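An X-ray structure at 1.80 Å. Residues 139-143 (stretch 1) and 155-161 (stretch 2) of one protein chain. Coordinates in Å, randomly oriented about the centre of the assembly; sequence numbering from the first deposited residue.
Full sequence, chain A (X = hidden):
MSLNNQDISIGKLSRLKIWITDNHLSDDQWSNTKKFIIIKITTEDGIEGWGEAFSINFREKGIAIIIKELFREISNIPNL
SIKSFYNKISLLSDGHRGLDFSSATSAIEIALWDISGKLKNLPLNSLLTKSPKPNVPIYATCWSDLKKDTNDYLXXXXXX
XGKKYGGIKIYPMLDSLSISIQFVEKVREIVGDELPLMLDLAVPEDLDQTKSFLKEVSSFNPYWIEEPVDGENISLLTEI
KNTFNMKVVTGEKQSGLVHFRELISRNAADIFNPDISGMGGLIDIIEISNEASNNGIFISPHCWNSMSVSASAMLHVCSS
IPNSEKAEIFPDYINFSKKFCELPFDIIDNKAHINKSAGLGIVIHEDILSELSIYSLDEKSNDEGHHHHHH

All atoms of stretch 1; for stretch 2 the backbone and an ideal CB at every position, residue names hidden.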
# COMPACT_ATOMS: atom_id res chain seq x y z
N TYR A 139 8.57 -1.90 26.29
CA TYR A 139 7.63 -2.87 26.78
C TYR A 139 7.79 -4.12 25.90
O TYR A 139 8.33 -4.04 24.79
CB TYR A 139 6.19 -2.33 26.73
CG TYR A 139 5.60 -2.28 25.32
CD1 TYR A 139 4.89 -3.36 24.80
CD2 TYR A 139 5.80 -1.16 24.51
CE1 TYR A 139 4.38 -3.34 23.47
CE2 TYR A 139 5.28 -1.10 23.20
CZ TYR A 139 4.59 -2.20 22.69
OH TYR A 139 4.07 -2.14 21.42
N ALA A 140 7.33 -5.25 26.41
CA ALA A 140 7.48 -6.53 25.74
C ALA A 140 6.17 -7.04 25.23
O ALA A 140 5.15 -7.07 25.95
CB ALA A 140 8.11 -7.55 26.68
N THR A 141 6.19 -7.49 23.98
CA THR A 141 5.01 -8.07 23.36
C THR A 141 5.04 -9.58 23.48
O THR A 141 6.05 -10.21 23.19
CB THR A 141 4.91 -7.65 21.88
OG1 THR A 141 4.67 -6.25 21.82
CG2 THR A 141 3.79 -8.38 21.17
N CYS A 142 3.93 -10.14 23.96
CA CYS A 142 3.78 -11.59 24.14
C CYS A 142 2.87 -12.14 23.05
O CYS A 142 1.64 -12.04 23.14
CB CYS A 142 3.13 -11.90 25.48
SG CYS A 142 3.25 -13.65 25.81
N TRP A 143 3.46 -12.70 22.01
CA TRP A 143 2.71 -13.20 20.90
C TRP A 143 3.41 -14.40 20.29
O TRP A 143 4.64 -14.40 20.16
CB TRP A 143 2.58 -12.10 19.83
CG TRP A 143 1.73 -12.52 18.67
CD1 TRP A 143 0.36 -12.37 18.55
CD2 TRP A 143 2.17 -13.16 17.48
NE1 TRP A 143 -0.07 -12.89 17.35
CE2 TRP A 143 1.03 -13.37 16.67
CE3 TRP A 143 3.43 -13.56 17.00
CZ2 TRP A 143 1.11 -13.98 15.41
CZ3 TRP A 143 3.50 -14.18 15.75
CH2 TRP A 143 2.35 -14.37 14.97
N UNK A 155 2.60 -18.76 31.57
CA UNK A 155 3.97 -19.08 32.00
C UNK A 155 4.98 -18.18 31.28
O UNK A 155 5.98 -17.76 31.86
CB UNK A 155 4.29 -20.55 31.73
N UNK A 156 4.68 -17.85 30.02
CA UNK A 156 5.51 -16.89 29.28
C UNK A 156 5.37 -15.49 29.87
O UNK A 156 6.33 -14.73 29.91
CB UNK A 156 5.13 -16.88 27.80
N UNK A 157 4.16 -15.15 30.31
CA UNK A 157 3.93 -13.84 30.94
C UNK A 157 4.63 -13.76 32.32
O UNK A 157 5.13 -12.71 32.67
CB UNK A 157 2.43 -13.59 31.09
N UNK A 158 4.69 -14.86 33.07
CA UNK A 158 5.52 -14.92 34.29
C UNK A 158 7.00 -14.63 34.02
O UNK A 158 7.67 -13.93 34.80
CB UNK A 158 5.39 -16.30 34.94
N UNK A 159 7.50 -15.20 32.93
CA UNK A 159 8.89 -15.04 32.51
C UNK A 159 9.17 -13.56 32.24
O UNK A 159 10.08 -12.99 32.81
CB UNK A 159 9.19 -15.88 31.27
N UNK A 160 8.37 -12.95 31.36
CA UNK A 160 8.45 -11.52 31.09
C UNK A 160 8.36 -10.66 32.38
O UNK A 160 9.11 -9.71 32.57
CB UNK A 160 7.33 -11.13 30.12
N UNK A 161 7.41 -10.98 33.25
CA UNK A 161 7.26 -10.26 34.53
C UNK A 161 8.61 -10.24 35.27
O UNK A 161 9.12 -9.18 35.63
CB UNK A 161 6.18 -10.91 35.40

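Stretch 2 is helical throughout, so side chains on one side of it meet stretch 1. The surface offered there is mostly apolar, with the methyl of Ala 140 and the thiol of Cys 142; the carbonyl O of Thr 141 adds one polar atom.

Position 155 has nothing of stretch 1 within 5.5 Å of its ideal CB. Stretch 1 sets no limit, and a long polar or charged residue would do. It is Arg 155, whose NH2 is hydrogen-bonded elsewhere in the structure.

Position 156 points its CA-to-CB bond toward stretch 1. The ideal CB of 156 lies 4.2 Å from Cys 142 SG. Stretch 1 presents sulfur here and no charge, so Leu, Met or a flexible polar chain with an aliphatic stem would fit. The residue is Gln 156. With chi1 t, Gln 156 CG comes 3.9 Å from Cys 142 SG. The amide OE1 does not bond to stretch 1; it accepts a hydrogen bond from the side chain at 159.

Position 157 points sideways, with the ideal CB of 157 5.3 Å from Cys 142 SG. A small residue would leave that gap largely open. Leu, Ile or Met could reach across it. The residue is Ile 157. Its chi1 is m, and Ile 157 CG1 packs at 4.0 Å from Cys 142 SG, so the side chain closes in although its first bond does not.

Position 158 is out of reach, and many residues would suit. It is Glu 158, which touches a crystal neighbour.

Position 159 is also out of reach, but lies one helical turn on from 155 and near 156. A long polar chain could find a partner within the helix. It is Lys 159, and Lys 159 NZ donates to Gln 156 OE1 at 3.0 Å.

Position 160 points toward stretch 1. The ideal CB of 160 is still 5.0 Å from Ala 140 CB, and the small alanine leaves room for a large apolar group such as Leu, Met or Phe. It is Phe 160, with chi1 m. Phe 160 CD2 lies 3.9 Å from Ala 140 CB, and Phe 160 CE2 lies 3.9 Å from Cys 142 CB. The ring edge meets the carbonyl of Thr 141, with Phe 160 CE2 3.5 Å from Thr 141 O. Cys 142 SG stands 5.0 Å from the centroid of the Phe 160 ring, an oblique sulfur-aromatic contact.

Position 161 is out of reach, and many residues would suit. It is Tyr 161, which touches a crystal neighbour.

No hydrogen bond joins the two stretches; their contact rests on packing.

Stretch 2 (155-161) RQIEKFY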
# COMPACT_ATOMS: atom_id res chain seq x y z
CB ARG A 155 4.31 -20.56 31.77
CG ARG A 155 3.45 -21.56 32.59
CD ARG A 155 3.68 -23.03 32.17
NE ARG A 155 3.40 -23.27 30.75
CZ ARG A 155 4.34 -23.46 29.81
NH1 ARG A 155 5.63 -23.46 30.15
NH2 ARG A 155 3.99 -23.66 28.55
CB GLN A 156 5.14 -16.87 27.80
CG GLN A 156 6.11 -16.05 26.89
CD GLN A 156 7.47 -16.69 26.66
OE1 GLN A 156 7.86 -17.61 27.38
NE2 GLN A 156 8.19 -16.21 25.66
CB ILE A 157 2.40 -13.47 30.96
CG1 ILE A 157 1.95 -13.13 29.54
CG2 ILE A 157 2.12 -12.28 31.87
CD1 ILE A 157 0.56 -13.58 29.22
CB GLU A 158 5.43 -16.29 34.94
CG GLU A 158 4.28 -16.51 35.86
CD GLU A 158 4.19 -17.97 36.27
OE1 GLU A 158 5.27 -18.58 36.47
OE2 GLU A 158 3.04 -18.48 36.36
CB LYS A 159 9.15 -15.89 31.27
CG LYS A 159 10.59 -15.89 30.77
CD LYS A 159 10.72 -16.52 29.36
CE LYS A 159 10.62 -18.06 29.39
NZ LYS A 159 10.58 -18.69 28.01
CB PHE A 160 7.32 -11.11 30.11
CG PHE A 160 7.52 -11.60 28.67
CD1 PHE A 160 8.49 -12.55 28.34
CD2 PHE A 160 6.73 -11.08 27.65
CE1 PHE A 160 8.65 -13.00 27.03
CE2 PHE A 160 6.89 -11.52 26.32
CZ PHE A 160 7.86 -12.47 26.01
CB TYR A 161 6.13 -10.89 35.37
CG TYR A 161 6.10 -10.45 36.82
CD1 TYR A 161 5.61 -9.20 37.17
CD2 TYR A 161 6.54 -11.30 37.84
CE1 TYR A 161 5.57 -8.78 38.49
CE2 TYR A 161 6.52 -10.89 39.18
CZ TYR A 161 6.02 -9.63 39.50
OH TYR A 161 5.98 -9.20 40.82
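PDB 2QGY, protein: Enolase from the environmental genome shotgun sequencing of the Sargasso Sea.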